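Local structure of SIRV1 hypothetical protein ORF119 (Sulfolobus islandicus rudivirus 1 variant xx, 2X3G) at residues A[9-13]-A[46-50]; A[17-23]-A[63-69]. The protein is probably a Rep-type replication initiator of the HUH endonuclease superfamily, which would nick viral DNA to start copying of the genome. All blocks are in the same frame, centred on the assembly; numbering follows the deposited sequence.

Contact 1 (A[9-13]-A[46-50]); sequences FHFSY and KNSHV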
loop_
_atom_site.group_PDB
_atom_site.type_symbol
_atom_site.label_atom_id
_atom_site.label_comp_id
_atom_site.label_asym_id
_atom_site.label_seq_id
_atom_site.Cartn_x
_atom_site.Cartn_y
_atom_site.Cartn_z
ATOM N N PHE A 9 -19.327 7.840 8.010
ATOM C CA PHE A 9 -19.035 7.976 9.430
ATOM C C PHE A 9 -18.644 9.413 9.747
ATOM O O PHE A 9 -19.074 9.975 10.741
ATOM C CB PHE A 9 -17.917 7.025 9.871
ATOM C CG PHE A 9 -18.223 5.564 9.690
ATOM C CD1 PHE A 9 -19.521 5.083 9.636
ATOM C CD2 PHE A 9 -17.187 4.653 9.623
ATOM C CE1 PHE A 9 -19.763 3.735 9.486
ATOM C CE2 PHE A 9 -17.432 3.312 9.486
ATOM C CZ PHE A 9 -18.710 2.851 9.404
ATOM N N HIS A 10 -17.851 10.044 8.891
ATOM C CA HIS A 10 -17.417 11.410 9.171
ATOM C C HIS A 10 -18.614 12.327 9.434
ATOM O O HIS A 10 -18.576 13.184 10.315
ATOM C CB HIS A 10 -16.640 11.964 7.989
ATOM C CG HIS A 10 -16.007 13.289 8.255
ATOM N ND1 HIS A 10 -15.331 13.579 9.416
ATOM C CD2 HIS A 10 -15.941 14.407 7.492
ATOM C CE1 HIS A 10 -14.869 14.817 9.358
ATOM N NE2 HIS A 10 -15.207 15.331 8.192
ATOM N N PHE A 11 -19.674 12.128 8.668
ATOM C CA PHE A 11 -20.812 13.030 8.709
ATOM C C PHE A 11 -21.986 12.476 9.504
ATOM O O PHE A 11 -23.094 13.017 9.415
ATOM C CB PHE A 11 -21.217 13.405 7.282
ATOM C CG PHE A 11 -20.264 14.332 6.601
ATOM C CD1 PHE A 11 -20.114 15.627 7.059
ATOM C CD2 PHE A 11 -19.532 13.928 5.480
ATOM C CE1 PHE A 11 -19.255 16.508 6.420
ATOM C CE2 PHE A 11 -18.686 14.803 4.834
ATOM C CZ PHE A 11 -18.537 16.086 5.304
ATOM N N SER A 12 -21.755 11.412 10.284
ATOM C CA SER A 12 -22.755 10.885 11.218
ATOM C C SER A 12 -22.262 10.788 12.657
ATOM O O SER A 12 -23.050 10.542 13.563
ATOM C CB SER A 12 -23.267 9.511 10.748
ATOM O OG SER A 12 -22.203 8.633 10.409
ATOM N N TYR A 13 -20.957 10.969 12.869
ATOM C CA TYR A 13 -20.369 10.997 14.203
ATOM C C TYR A 13 -19.915 12.395 14.559
ATOM O O TYR A 13 -19.411 13.113 13.713
ATOM C CB TYR A 13 -19.188 10.001 14.291
ATOM C CG TYR A 13 -19.680 8.586 14.354
ATOM C CD1 TYR A 13 -19.812 7.924 15.574
ATOM C CD2 TYR A 13 -20.099 7.916 13.223
ATOM C CE1 TYR A 13 -20.285 6.653 15.629
ATOM C CE2 TYR A 13 -20.569 6.640 13.273
ATOM C CZ TYR A 13 -20.682 6.006 14.489
ATOM O OH TYR A 13 -21.189 4.729 14.570
ATOM N N LYS A 46 -19.281 2.367 22.322
ATOM C CA LYS A 46 -19.559 1.085 21.648
ATOM C C LYS A 46 -20.035 1.251 20.196
ATOM O O LYS A 46 -20.033 0.282 19.432
ATOM C CB LYS A 46 -20.566 0.257 22.432
ATOM C CG LYS A 46 -20.094 -0.088 23.852
ATOM C CD LYS A 46 -20.568 -1.434 24.303
ATOM C CE LYS A 46 -20.077 -1.750 25.702
ATOM N NZ LYS A 46 -20.003 -3.220 25.912
ATOM N N ASN A 47 -20.463 2.456 19.827
ATOM C CA ASN A 47 -20.842 2.782 18.433
ATOM C C ASN A 47 -19.705 3.274 17.542
ATOM O O ASN A 47 -19.918 3.551 16.348
ATOM C CB ASN A 47 -21.923 3.868 18.416
ATOM C CG ASN A 47 -23.193 3.444 19.104
ATOM O OD1 ASN A 47 -23.642 2.297 18.971
ATOM N ND2 ASN A 47 -23.800 4.375 19.840
ATOM N N SER A 48 -18.511 3.417 18.108
ATOM C CA SER A 48 -17.384 4.013 17.415
ATOM C C SER A 48 -16.912 3.141 16.271
ATOM O O SER A 48 -17.194 1.930 16.247
ATOM C CB SER A 48 -16.218 4.241 18.385
ATOM O OG SER A 48 -15.883 3.044 19.065
ATOM N N HIS A 49 -16.214 3.775 15.331
ATOM C CA HIS A 49 -15.509 3.092 14.239
ATOM C C HIS A 49 -14.077 3.561 14.144
ATOM O O HIS A 49 -13.758 4.697 14.479
ATOM C CB HIS A 49 -16.219 3.346 12.919
ATOM C CG HIS A 49 -17.578 2.727 12.861
ATOM N ND1 HIS A 49 -17.772 1.363 12.805
ATOM C CD2 HIS A 49 -18.812 3.285 12.889
ATOM C CE1 HIS A 49 -19.069 1.106 12.782
ATOM N NE2 HIS A 49 -19.724 2.255 12.825
ATOM N N VAL A 50 -13.200 2.673 13.709
ATOM C CA VAL A 50 -11.774 2.983 13.661
ATOM C C VAL A 50 -11.238 2.480 12.341
ATOM O O VAL A 50 -11.457 1.322 11.976
ATOM C CB VAL A 50 -10.996 2.348 14.803
ATOM C CG1 VAL A 50 -9.497 2.674 14.686
ATOM C CG2 VAL A 50 -11.527 2.829 16.162
HETATM O O HOH W 1 -22.312 1.882 13.036
#
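This is a small aromatic surface contact, 221 Å² summed over both sides, where the end of helix 2-10 and the turn after it meet the loop leading into strand 49-55, an outermost strand of the sheet within this chain. Its centre is the offset stack of the Phe9 and His49 rings: the planes differ by 3°, the centroids are 3.9 Å apart, and Phe9 CE2 comes within 3.4 Å of His49 CG. Tyr13 N (3.0 Å) and Ser12 N (3.1 Å) both bond to Phe9 O as the chain leaves the helix, Phe11 being the first residue with non-helical phi/psi. That turn brings Tyr13 onto the same side as Phe9, with both CA-to-CB bonds aimed at 46-50, so Phe9, Tyr13 and His49 form an aromatic cluster. Tyr13 approaches obliquely, its ring at 84° to that of His49 with centroids 5.6 Å apart. Its hydroxyl instead makes the polar link: Tyr13 OH donates a very short 2.5 Å hydrogen bond to Asn47 O, tying the turn to the loop backbone. A water lies 2.6 Å from His49 NE2 and gives Tyr13 OH a weak bond of 3.4 Å. His49 ND1 is bonded to Ser119 of the second subunit, whose Met118 packs on Phe9, while Phe70 of strand 64-71 meets Phe9 edge-to-face.

Contact 2 (A[17-23]-A[63-69]); sequences YFITITT and LHYHILV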
loop_
_atom_site.group_PDB
_atom_site.type_symbol
_atom_site.label_atom_id
_atom_site.label_comp_id
_atom_site.label_asym_id
_atom_site.label_seq_id
_atom_site.Cartn_x
_atom_site.Cartn_y
_atom_site.Cartn_z
ATOM N N TYR A 17 -11.416 11.964 14.703
ATOM C CA TYR A 17 -10.038 12.234 15.110
ATOM C C TYR A 17 -9.094 11.559 14.132
ATOM O O TYR A 17 -9.241 10.365 13.860
ATOM C CB TYR A 17 -9.781 11.677 16.493
ATOM C CG TYR A 17 -10.544 12.345 17.599
ATOM C CD1 TYR A 17 -10.124 13.556 18.111
ATOM C CD2 TYR A 17 -11.705 11.763 18.120
ATOM C CE1 TYR A 17 -10.804 14.174 19.140
ATOM C CE2 TYR A 17 -12.402 12.383 19.169
ATOM C CZ TYR A 17 -11.931 13.599 19.659
ATOM O OH TYR A 17 -12.575 14.242 20.672
ATOM N N PHE A 18 -8.141 12.333 13.616
ATOM C CA PHE A 18 -7.078 11.858 12.743
ATOM C C PHE A 18 -5.810 11.841 13.575
ATOM O O PHE A 18 -5.310 12.889 13.962
ATOM C CB PHE A 18 -6.956 12.763 11.497
ATOM C CG PHE A 18 -5.778 12.460 10.627
ATOM C CD1 PHE A 18 -5.460 11.153 10.303
ATOM C CD2 PHE A 18 -4.999 13.481 10.119
ATOM C CE1 PHE A 18 -4.355 10.868 9.527
ATOM C CE2 PHE A 18 -3.910 13.212 9.323
ATOM C CZ PHE A 18 -3.583 11.899 9.023
ATOM N N ILE A 19 -5.343 10.627 13.881
ATOM C CA ILE A 19 -4.180 10.399 14.703
ATOM C C ILE A 19 -3.039 9.812 13.870
ATOM O O ILE A 19 -3.210 8.821 13.169
ATOM C CB ILE A 19 -4.531 9.400 15.815
ATOM C CG1 ILE A 19 -5.866 9.769 16.484
ATOM C CG2 ILE A 19 -3.347 9.250 16.805
ATOM C CD1 ILE A 19 -6.366 8.699 17.462
ATOM N N THR A 20 -1.872 10.449 13.942
ATOM C CA THR A 20 -0.693 9.944 13.313
ATOM C C THR A 20 0.308 9.573 14.394
ATOM O O THR A 20 0.587 10.365 15.291
ATOM C CB THR A 20 -0.092 10.973 12.369
ATOM O OG1 THR A 20 -1.108 11.403 11.478
ATOM C CG2 THR A 20 1.047 10.361 11.559
ATOM N N ILE A 21 0.855 8.368 14.286
ATOM C CA ILE A 21 1.793 7.845 15.278
ATOM C C ILE A 21 3.048 7.420 14.535
ATOM O O ILE A 21 2.961 6.706 13.537
ATOM C CB ILE A 21 1.173 6.641 16.052
ATOM C CG1 ILE A 21 -0.193 7.023 16.619
ATOM C CG2 ILE A 21 2.128 6.114 17.157
ATOM C CD1 ILE A 21 -1.346 6.542 15.770
ATOM N N THR A 22 4.201 7.914 14.989
ATOM C CA THR A 22 5.480 7.480 14.475
ATOM C C THR A 22 6.366 6.986 15.609
ATOM O O THR A 22 6.351 7.534 16.714
ATOM C CB THR A 22 6.172 8.633 13.725
ATOM O OG1 THR A 22 5.280 9.121 12.701
ATOM C CG2 THR A 22 7.467 8.162 13.097
ATOM N N THR A 23 7.134 5.932 15.340
ATOM C CA THR A 23 8.193 5.523 16.249
ATOM C C THR A 23 9.496 5.447 15.496
ATOM O O THR A 23 9.502 5.397 14.268
ATOM C CB THR A 23 7.932 4.153 16.865
ATOM O OG1 THR A 23 7.960 3.151 15.842
ATOM C CG2 THR A 23 6.592 4.131 17.549
ATOM N N LEU A 63 8.045 2.763 12.870
ATOM C CA LEU A 63 6.649 2.528 12.499
ATOM C C LEU A 63 5.986 3.850 12.145
ATOM O O LEU A 63 6.360 4.913 12.658
ATOM C CB LEU A 63 5.877 1.885 13.658
ATOM C CG LEU A 63 6.452 0.597 14.247
ATOM C CD1 LEU A 63 5.937 0.362 15.681
ATOM C CD2 LEU A 63 6.143 -0.571 13.334
ATOM N N HIS A 64 4.988 3.763 11.273
ATOM C CA HIS A 64 4.176 4.902 10.906
ATOM C C HIS A 64 2.733 4.415 10.795
ATOM O O HIS A 64 2.428 3.570 9.940
ATOM C CB HIS A 64 4.676 5.471 9.581
ATOM C CG HIS A 64 4.408 6.928 9.408
ATOM N ND1 HIS A 64 5.277 7.899 9.862
ATOM C CD2 HIS A 64 3.383 7.586 8.814
ATOM C CE1 HIS A 64 4.784 9.092 9.575
ATOM N NE2 HIS A 64 3.638 8.931 8.935
ATOM N N TYR A 65 1.874 4.902 11.691
ATOM C CA TYR A 65 0.456 4.538 11.709
ATOM C C TYR A 65 -0.401 5.775 11.485
ATOM O O TYR A 65 -0.083 6.839 11.982
ATOM C CB TYR A 65 0.026 3.963 13.063
ATOM C CG TYR A 65 0.827 2.818 13.652
ATOM C CD1 TYR A 65 0.969 2.710 15.035
ATOM C CD2 TYR A 65 1.401 1.836 12.857
ATOM C CE1 TYR A 65 1.666 1.674 15.615
ATOM C CE2 TYR A 65 2.097 0.791 13.418
ATOM C CZ TYR A 65 2.229 0.715 14.806
ATOM O OH TYR A 65 2.911 -0.312 15.390
ATOM N N HIS A 66 -1.495 5.626 10.758
ATOM C CA HIS A 66 -2.517 6.673 10.668
ATOM C C HIS A 66 -3.829 6.043 11.074
ATOM O O HIS A 66 -4.134 4.935 10.655
ATOM C CB HIS A 66 -2.646 7.254 9.256
ATOM C CG HIS A 66 -1.404 7.892 8.737
ATOM N ND1 HIS A 66 -0.892 9.065 9.251
ATOM C CD2 HIS A 66 -0.571 7.521 7.739
ATOM C CE1 HIS A 66 0.205 9.385 8.593
ATOM N NE2 HIS A 66 0.426 8.461 7.676
ATOM N N ILE A 67 -4.602 6.757 11.883
ATOM C CA ILE A 67 -5.826 6.234 12.425
ATOM C C ILE A 67 -6.911 7.299 12.359
ATOM O O ILE A 67 -6.680 8.423 12.781
ATOM C CB ILE A 67 -5.623 5.788 13.888
ATOM C CG1 ILE A 67 -4.517 4.736 13.998
ATOM C CG2 ILE A 67 -6.894 5.197 14.470
ATOM C CD1 ILE A 67 -4.401 4.143 15.398
ATOM N N LEU A 68 -8.078 6.943 11.814
ATOM C CA LEU A 68 -9.294 7.739 12.012
ATOM C C LEU A 68 -10.188 7.075 13.033
ATOM O O LEU A 68 -10.479 5.882 12.947
ATOM C CB LEU A 68 -10.104 7.890 10.734
ATOM C CG LEU A 68 -9.592 8.844 9.698
ATOM C CD1 LEU A 68 -10.529 8.747 8.490
ATOM C CD2 LEU A 68 -9.532 10.257 10.236
ATOM N N VAL A 69 -10.603 7.860 14.009
ATOM C CA VAL A 69 -11.534 7.405 15.042
ATOM C C VAL A 69 -12.803 8.251 14.867
ATOM O O VAL A 69 -12.755 9.472 14.922
ATOM C CB VAL A 69 -10.937 7.567 16.451
ATOM C CG1 VAL A 69 -11.995 7.281 17.538
ATOM C CG2 VAL A 69 -9.707 6.649 16.643
#
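Backbone hydrogen bonds in a regular antiparallel ladder hold 17-23 to 63-69. Tyr17 N to Val69 O (2.8 Å), Val69 N to Tyr17 O (2.9 Å), Ile19 N to Ile67 O (2.8 Å), Ile67 N to Ile19 O (2.8 Å), Ile21 N to Tyr65 O (2.9 Å) and Tyr65 N to Ile21 O (2.8 Å) mark three hydrogen-bonded pairs. The short strand axes run at 164° and approach to 4.7 Å. Past the strand ends, Thr23 N reaches Leu63 O at 3.0 Å and Leu63 N reaches Thr23 OG1 at 3.0 Å; that hydroxyl also bonds to Tyr25 O. Between these rungs lie the non-hydrogen-bonded pairs, where CA-H...O contacts such as Leu68 CA to Tyr17 O (3.2 Å) add to the ladder. Between side chains, Thr20 OG1 and His66 ND1 are hydrogen-bonded at 3.2 Å.

Alternation sorts the side chains onto two faces. Tyr17, Ile19, Ile21, Tyr65, Ile67 and Val69 form an apolar layer, with Ile21 CD1 3.9 Å from Ile67 CD1 and Ile19 CD1 4.0 Å from Val69 CG2; helix 30-44 packs on it through Phe37 and Ile41. Phe18, Thr20, Thr22, His64, His66 and Leu68 line the other face. His64 and His66, separated by Tyr65 on a central strand, with Tyr108 of helix 99-109 meeting the His66 ring, are consistent with the His-hydrophobic-His motif of HUH endonucleases, whose histidines typically bind a divalent metal.

In the fold
The centres of the two contacts lie about 17 Å apart, and both reach the four-stranded antiparallel sheet with order 49-55, 64-71, 15-22, 89-94, contact 2 with both segments and contact 1 only through the start of strand 49-55. Contact 2 joins the two central strands near the centre of the folded chain; contact 1 sits at the surface. Along the chain their segments alternate, 9-13, 17-23, 46-50, 63-69: helix 2-10 is followed by strand 15-22, and strand 49-55 by strand 64-71. They touch through Val50, whose CG1 is 3.6 Å from Ile67 CG2. Backbone bonds from Val50 also reach the second subunit, so this subunit contact lies on the strand next to 64-71, which carries the putative HUH histidines.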